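Local coordinates for TOG array regulator of axonemal microtubules protein 1 (Mus musculus, PDB 5DN7) that binds microtubules and promotes their polymerization through its HEAT-repeat TOG domains, of which this is TOG 2, and takes part in building cilia and setting their length, at residues Gln49-Phe54 / Leu87-Leu92; Gly66-Leu71 / His91-Arg96. One frame throughout, in Å; residues are numbered along the deposited sequence.

Contact 1. Residues Gln49-Phe54 / Leu87-Leu92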
loop_
_atom_site.group_PDB
_atom_site.type_symbol
_atom_site.label_atom_id
_atom_site.label_comp_id
_atom_site.label_asym_id
_atom_site.label_seq_id
_atom_site.Cartn_x
_atom_site.Cartn_y
_atom_site.Cartn_z
ATOM N N GLN A 49 1.119 6.313 22.913
ATOM C CA GLN A 49 1.707 7.325 23.778
ATOM C C GLN A 49 3.151 6.973 24.096
ATOM O O GLN A 49 4.038 7.818 23.966
ATOM C CB GLN A 49 0.898 7.478 25.069
ATOM C CG GLN A 49 -0.572 7.849 24.851
ATOM C CD GLN A 49 -0.759 9.168 24.118
ATOM O OE1 GLN A 49 -0.870 10.223 24.743
ATOM N NE2 GLN A 49 -0.789 9.115 22.784
ATOM N N LEU A 50 3.390 5.724 24.492
ATOM C CA LEU A 50 4.753 5.281 24.791
ATOM C C LEU A 50 5.668 5.444 23.591
ATOM O O LEU A 50 6.834 5.820 23.732
ATOM C CB LEU A 50 4.775 3.824 25.237
ATOM C CG LEU A 50 4.091 3.521 26.561
ATOM C CD1 LEU A 50 4.259 2.054 26.895
ATOM C CD2 LEU A 50 4.644 4.411 27.662
ATOM N N LEU A 51 5.177 5.163 22.398
ATOM C CA LEU A 51 5.963 5.287 21.199
ATOM C C LEU A 51 6.368 6.702 20.932
ATOM O O LEU A 51 7.374 6.968 20.335
ATOM C CB LEU A 51 5.236 4.733 19.998
ATOM C CG LEU A 51 5.951 3.561 19.382
ATOM C CD1 LEU A 51 6.139 2.552 20.478
ATOM C CD2 LEU A 51 5.110 2.969 18.287
ATOM N N GLY A 52 5.512 7.615 21.298
ATOM C CA GLY A 52 5.846 9.022 21.109
ATOM C C GLY A 52 7.298 9.401 21.395
ATOM O O GLY A 52 7.981 9.987 20.549
ATOM N N LYS A 53 7.781 9.064 22.586
ATOM C CA LYS A 53 9.172 9.337 22.942
ATOM C C LYS A 53 9.966 8.031 23.099
ATOM O O LYS A 53 10.242 7.582 24.216
ATOM C CB LYS A 53 9.240 10.169 24.218
ATOM N N PHE A 54 10.330 7.431 21.966
ATOM C CA PHE A 54 11.014 6.145 21.946
ATOM C C PHE A 54 12.025 6.115 20.800
ATOM O O PHE A 54 11.743 6.613 19.707
ATOM C CB PHE A 54 9.992 5.006 21.818
ATOM C CG PHE A 54 10.567 3.720 21.287
ATOM C CD1 PHE A 54 11.319 2.895 22.103
ATOM C CD2 PHE A 54 10.340 3.332 19.971
ATOM C CE1 PHE A 54 11.845 1.722 21.614
ATOM C CE2 PHE A 54 10.861 2.160 19.477
ATOM C CZ PHE A 54 11.611 1.349 20.297
ATOM N N LEU A 87 -2.652 0.206 13.587
ATOM C CA LEU A 87 -2.106 0.854 12.396
ATOM C C LEU A 87 -1.509 2.210 12.724
ATOM O O LEU A 87 -0.477 2.577 12.174
ATOM C CB LEU A 87 -3.171 1.006 11.311
ATOM C CG LEU A 87 -3.497 -0.273 10.555
ATOM C CD1 LEU A 87 -4.660 -0.077 9.603
ATOM C CD2 LEU A 87 -2.243 -0.728 9.796
ATOM N N GLN A 88 -2.147 2.953 13.623
ATOM C CA GLN A 88 -1.540 4.197 14.084
ATOM C C GLN A 88 -0.206 3.971 14.815
ATOM O O GLN A 88 0.786 4.710 14.613
ATOM C CB GLN A 88 -2.505 4.934 14.988
ATOM C CG GLN A 88 -3.625 5.578 14.229
ATOM C CD GLN A 88 -4.462 6.421 15.123
ATOM O OE1 GLN A 88 -4.971 5.942 16.137
ATOM N NE2 GLN A 88 -4.603 7.696 14.774
ATOM N N VAL A 89 -0.175 2.947 15.666
ATOM C CA VAL A 89 1.083 2.597 16.324
ATOM C C VAL A 89 2.182 2.219 15.310
ATOM O O VAL A 89 3.322 2.638 15.424
ATOM C CB VAL A 89 0.872 1.454 17.314
ATOM C CG1 VAL A 89 2.210 0.840 17.715
ATOM C CG2 VAL A 89 0.103 1.972 18.531
ATOM N N LEU A 90 1.816 1.430 14.316
ATOM C CA LEU A 90 2.721 0.986 13.271
ATOM C C LEU A 90 3.229 2.162 12.443
ATOM O O LEU A 90 4.407 2.232 12.119
ATOM C CB LEU A 90 2.018 -0.041 12.380
ATOM C CG LEU A 90 2.846 -0.660 11.255
ATOM C CD1 LEU A 90 4.079 -1.307 11.840
ATOM C CD2 LEU A 90 2.019 -1.666 10.441
ATOM N N HIS A 91 2.338 3.086 12.106
ATOM C CA HIS A 91 2.725 4.295 11.393
ATOM C C HIS A 91 3.749 5.081 12.193
ATOM O O HIS A 91 4.772 5.526 11.648
ATOM C CB HIS A 91 1.520 5.195 11.108
ATOM C CG HIS A 91 1.882 6.465 10.399
ATOM N ND1 HIS A 91 1.259 7.669 10.644
ATOM C CD2 HIS A 91 2.816 6.714 9.447
ATOM C CE1 HIS A 91 1.794 8.603 9.879
ATOM N NE2 HIS A 91 2.745 8.047 9.147
ATOM N N LEU A 92 3.453 5.270 13.480
ATOM C CA LEU A 92 4.356 6.035 14.331
ATOM C C LEU A 92 5.717 5.334 14.418
ATOM O O LEU A 92 6.765 5.971 14.320
ATOM C CB LEU A 92 3.754 6.228 15.721
ATOM C CG LEU A 92 4.634 6.961 16.731
ATOM C CD1 LEU A 92 5.107 8.285 16.159
ATOM C CD2 LEU A 92 3.833 7.206 18.005
#
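Leu92, whose backbone N is bonded to Gln88 O at 3.0 Å in helix 80-97, reaches over to the C-terminal part of helix 40-52 and meets Leu51. With CG anti to the backbone N (chi1 177°), Leu92 brings its CD2 branch against Leu51 CB at 3.5 Å, closer than carbons usually sit. Leu92 CD2 also lies 3.7 Å from Gly52 N, so it rests on the backbone just beyond Leu51 as well. Farther out, Leu51 CD2 approaches Val89 CG1 at 3.6 Å, the two side chains crossing at about a right angle. Leu51 CD2 also packs 3.4 Å from Val89 O. Leu51 has chi1 at -117°, well off a staggered position, consistent with some strain where its CB is pressed by Leu92. Phe67 of helix 61-74 packs on both Leu51 and Val89, and Leu71 of the same helix on Val89, while Lys48 touches both Val89 and Leu92. The pairing joins neighbouring helices of the TOG solenoid, one in the predicted HEAT 4 and one in HEAT 5. Because the side chains that meet are all aliphatic, the two helices are held here by shape and apolar burial, with no directional polar bond between the segments.

Contact 2. Residues Gly66-Leu71 / His91-Arg96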
loop_
_atom_site.group_PDB
_atom_site.type_symbol
_atom_site.label_atom_id
_atom_site.label_comp_id
_atom_site.label_asym_id
_atom_site.label_seq_id
_atom_site.Cartn_x
_atom_site.Cartn_y
_atom_site.Cartn_z
ATOM N N GLY A 66 10.259 -8.572 17.644
ATOM C CA GLY A 66 9.181 -8.964 18.538
ATOM C C GLY A 66 8.001 -7.995 18.506
ATOM O O GLY A 66 6.852 -8.400 18.319
ATOM N N PHE A 67 8.302 -6.710 18.672
ATOM C CA PHE A 67 7.301 -5.645 18.695
ATOM C C PHE A 67 6.447 -5.641 17.433
ATOM O O PHE A 67 5.214 -5.618 17.489
ATOM C CB PHE A 67 8.005 -4.294 18.861
ATOM C CG PHE A 67 7.070 -3.136 19.112
ATOM C CD1 PHE A 67 6.228 -3.130 20.212
ATOM C CD2 PHE A 67 7.064 -2.043 18.274
ATOM C CE1 PHE A 67 5.376 -2.066 20.449
ATOM C CE2 PHE A 67 6.219 -0.979 18.514
ATOM C CZ PHE A 67 5.374 -0.993 19.602
ATOM N N ILE A 68 7.121 -5.664 16.291
ATOM C CA ILE A 68 6.433 -5.659 15.013
ATOM C C ILE A 68 5.562 -6.914 14.896
ATOM O O ILE A 68 4.444 -6.846 14.385
ATOM C CB ILE A 68 7.433 -5.559 13.837
ATOM C CG1 ILE A 68 7.983 -4.134 13.745
ATOM C CG2 ILE A 68 6.768 -5.930 12.525
ATOM C CD1 ILE A 68 9.265 -4.007 12.961
ATOM N N SER A 69 6.058 -8.038 15.412
ATOM C CA SER A 69 5.292 -9.287 15.434
ATOM C C SER A 69 3.978 -9.128 16.226
ATOM O O SER A 69 2.886 -9.529 15.783
ATOM C CB SER A 69 6.171 -10.399 16.024
ATOM O OG SER A 69 5.550 -11.668 15.956
ATOM N N LEU A 70 4.090 -8.504 17.392
ATOM C CA LEU A 70 2.936 -8.158 18.208
ATOM C C LEU A 70 1.917 -7.308 17.437
ATOM O O LEU A 70 0.714 -7.622 17.415
ATOM C CB LEU A 70 3.384 -7.407 19.458
ATOM C CG LEU A 70 2.237 -6.970 20.355
ATOM C CD1 LEU A 70 1.534 -8.210 20.890
ATOM C CD2 LEU A 70 2.741 -6.103 21.481
ATOM N N LEU A 71 2.397 -6.242 16.799
ATOM C CA LEU A 71 1.523 -5.399 15.984
ATOM C C LEU A 71 0.834 -6.215 14.888
ATOM O O LEU A 71 -0.346 -6.022 14.605
ATOM C CB LEU A 71 2.308 -4.240 15.370
ATOM C CG LEU A 71 2.932 -3.294 16.403
ATOM C CD1 LEU A 71 3.586 -2.101 15.742
ATOM C CD2 LEU A 71 1.914 -2.833 17.430
ATOM N N HIS A 91 2.338 3.086 12.106
ATOM C CA HIS A 91 2.725 4.295 11.393
ATOM C C HIS A 91 3.749 5.081 12.193
ATOM O O HIS A 91 4.772 5.526 11.648
ATOM C CB HIS A 91 1.520 5.195 11.108
ATOM C CG HIS A 91 1.882 6.465 10.399
ATOM N ND1 HIS A 91 1.259 7.669 10.644
ATOM C CD2 HIS A 91 2.816 6.714 9.447
ATOM C CE1 HIS A 91 1.794 8.603 9.879
ATOM N NE2 HIS A 91 2.745 8.047 9.147
ATOM N N LEU A 92 3.453 5.270 13.480
ATOM C CA LEU A 92 4.356 6.035 14.331
ATOM C C LEU A 92 5.717 5.334 14.418
ATOM O O LEU A 92 6.765 5.971 14.320
ATOM C CB LEU A 92 3.754 6.228 15.721
ATOM C CG LEU A 92 4.634 6.961 16.731
ATOM C CD1 LEU A 92 5.107 8.285 16.159
ATOM C CD2 LEU A 92 3.833 7.206 18.005
ATOM N N LEU A 93 5.693 4.017 14.570
ATOM C CA LEU A 93 6.921 3.232 14.636
ATOM C C LEU A 93 7.749 3.453 13.378
ATOM O O LEU A 93 8.937 3.737 13.455
ATOM C CB LEU A 93 6.617 1.742 14.819
ATOM C CG LEU A 93 7.818 0.784 14.693
ATOM C CD1 LEU A 93 8.864 1.007 15.795
ATOM C CD2 LEU A 93 7.375 -0.673 14.654
ATOM N N VAL A 94 7.097 3.327 12.225
ATOM C CA VAL A 94 7.742 3.574 10.945
ATOM C C VAL A 94 8.377 4.957 10.947
ATOM O O VAL A 94 9.518 5.125 10.516
ATOM C CB VAL A 94 6.740 3.478 9.779
ATOM C CG1 VAL A 94 7.325 4.107 8.524
ATOM C CG2 VAL A 94 6.358 2.027 9.528
ATOM N N ILE A 95 7.645 5.946 11.406
ATOM C CA ILE A 95 8.176 7.276 11.536
ATOM C C ILE A 95 9.454 7.321 12.378
ATOM O O ILE A 95 10.435 7.849 11.949
ATOM C CB ILE A 95 7.166 8.265 12.130
ATOM C CG1 ILE A 95 5.968 8.474 11.229
ATOM C CG2 ILE A 95 7.835 9.587 12.389
ATOM C CD1 ILE A 95 6.303 8.478 9.779
ATOM N N ARG A 96 9.410 6.771 13.575
ATOM C CA ARG A 96 10.535 6.791 14.473
ATOM C C ARG A 96 11.735 6.040 13.893
ATOM O O ARG A 96 12.864 6.405 14.103
ATOM C CB ARG A 96 10.162 6.215 15.829
ATOM C CG ARG A 96 8.981 6.846 16.530
ATOM C CD ARG A 96 9.202 8.285 16.915
ATOM N NE ARG A 96 10.158 8.429 17.984
ATOM C CZ ARG A 96 10.733 9.569 18.327
ATOM N NH1 ARG A 96 10.439 10.687 17.706
ATOM N NH2 ARG A 96 11.597 9.590 19.308
#
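Leu93 pushes a single methyl, CD2, into the face that Phe67, Ile68 and Leu71 offer on helix 61-74. The tightest touch is with Ile68 CG1, 3.6 Å from Leu93 CD2, the two side chains crossing nearly at right angles. Phe67 comes in next. Leu93 CD2 lies at the edge of its ring, close to the ring plane, 3.9 Å from Phe67 CD2 and 4.0 Å from Phe67 CE2. Leu71 CD1 finishes the group more loosely, 4.2 Å from Leu93 CD2. What lets one leucine span the gap is its extended reach: CG stands anti to the backbone N (chi1 171°), carrying the branch away from helix 80-97. These are the two antiparallel helices of the predicted HEAT 5 repeat, the helical hairpin from which a TOG solenoid is built; their segments run at 156° and come no nearer than 12.1 Å between axes. Leu51 and Leu47 of helix 40-52 pack on Phe67, and Phe104 touches Ile68; all four packing residues are buried. The outer surfaces behave differently: Ser69 is exposed on the back of helix 61-74, and on helix 80-97 Arg96 is partly exposed, its NE hydrogen-bonded to Phe54 O rather than engaged with helix 61-74.

Both contacts draw on helix 80-97, contact 1 joining it to helix 40-52 and contact 2 to helix 61-74, with centres about 7 Å apart. Contact 1 thus bridges two predicted HEAT repeats and is only partly buried, taking in an exposed glycine; contact 2 lies inside one repeat, and every residue that touches there is buried. Both are apolar, but contact 2 adds an aromatic ring to the aliphatic packing. They merge into one core where Leu51 CD1 meets Phe67 CZ at 3.7 Å. Nearer the surface the join takes in polar groups, with the guanidinium carbon Arg96 CZ packed 3.6 Å from Gly52 O.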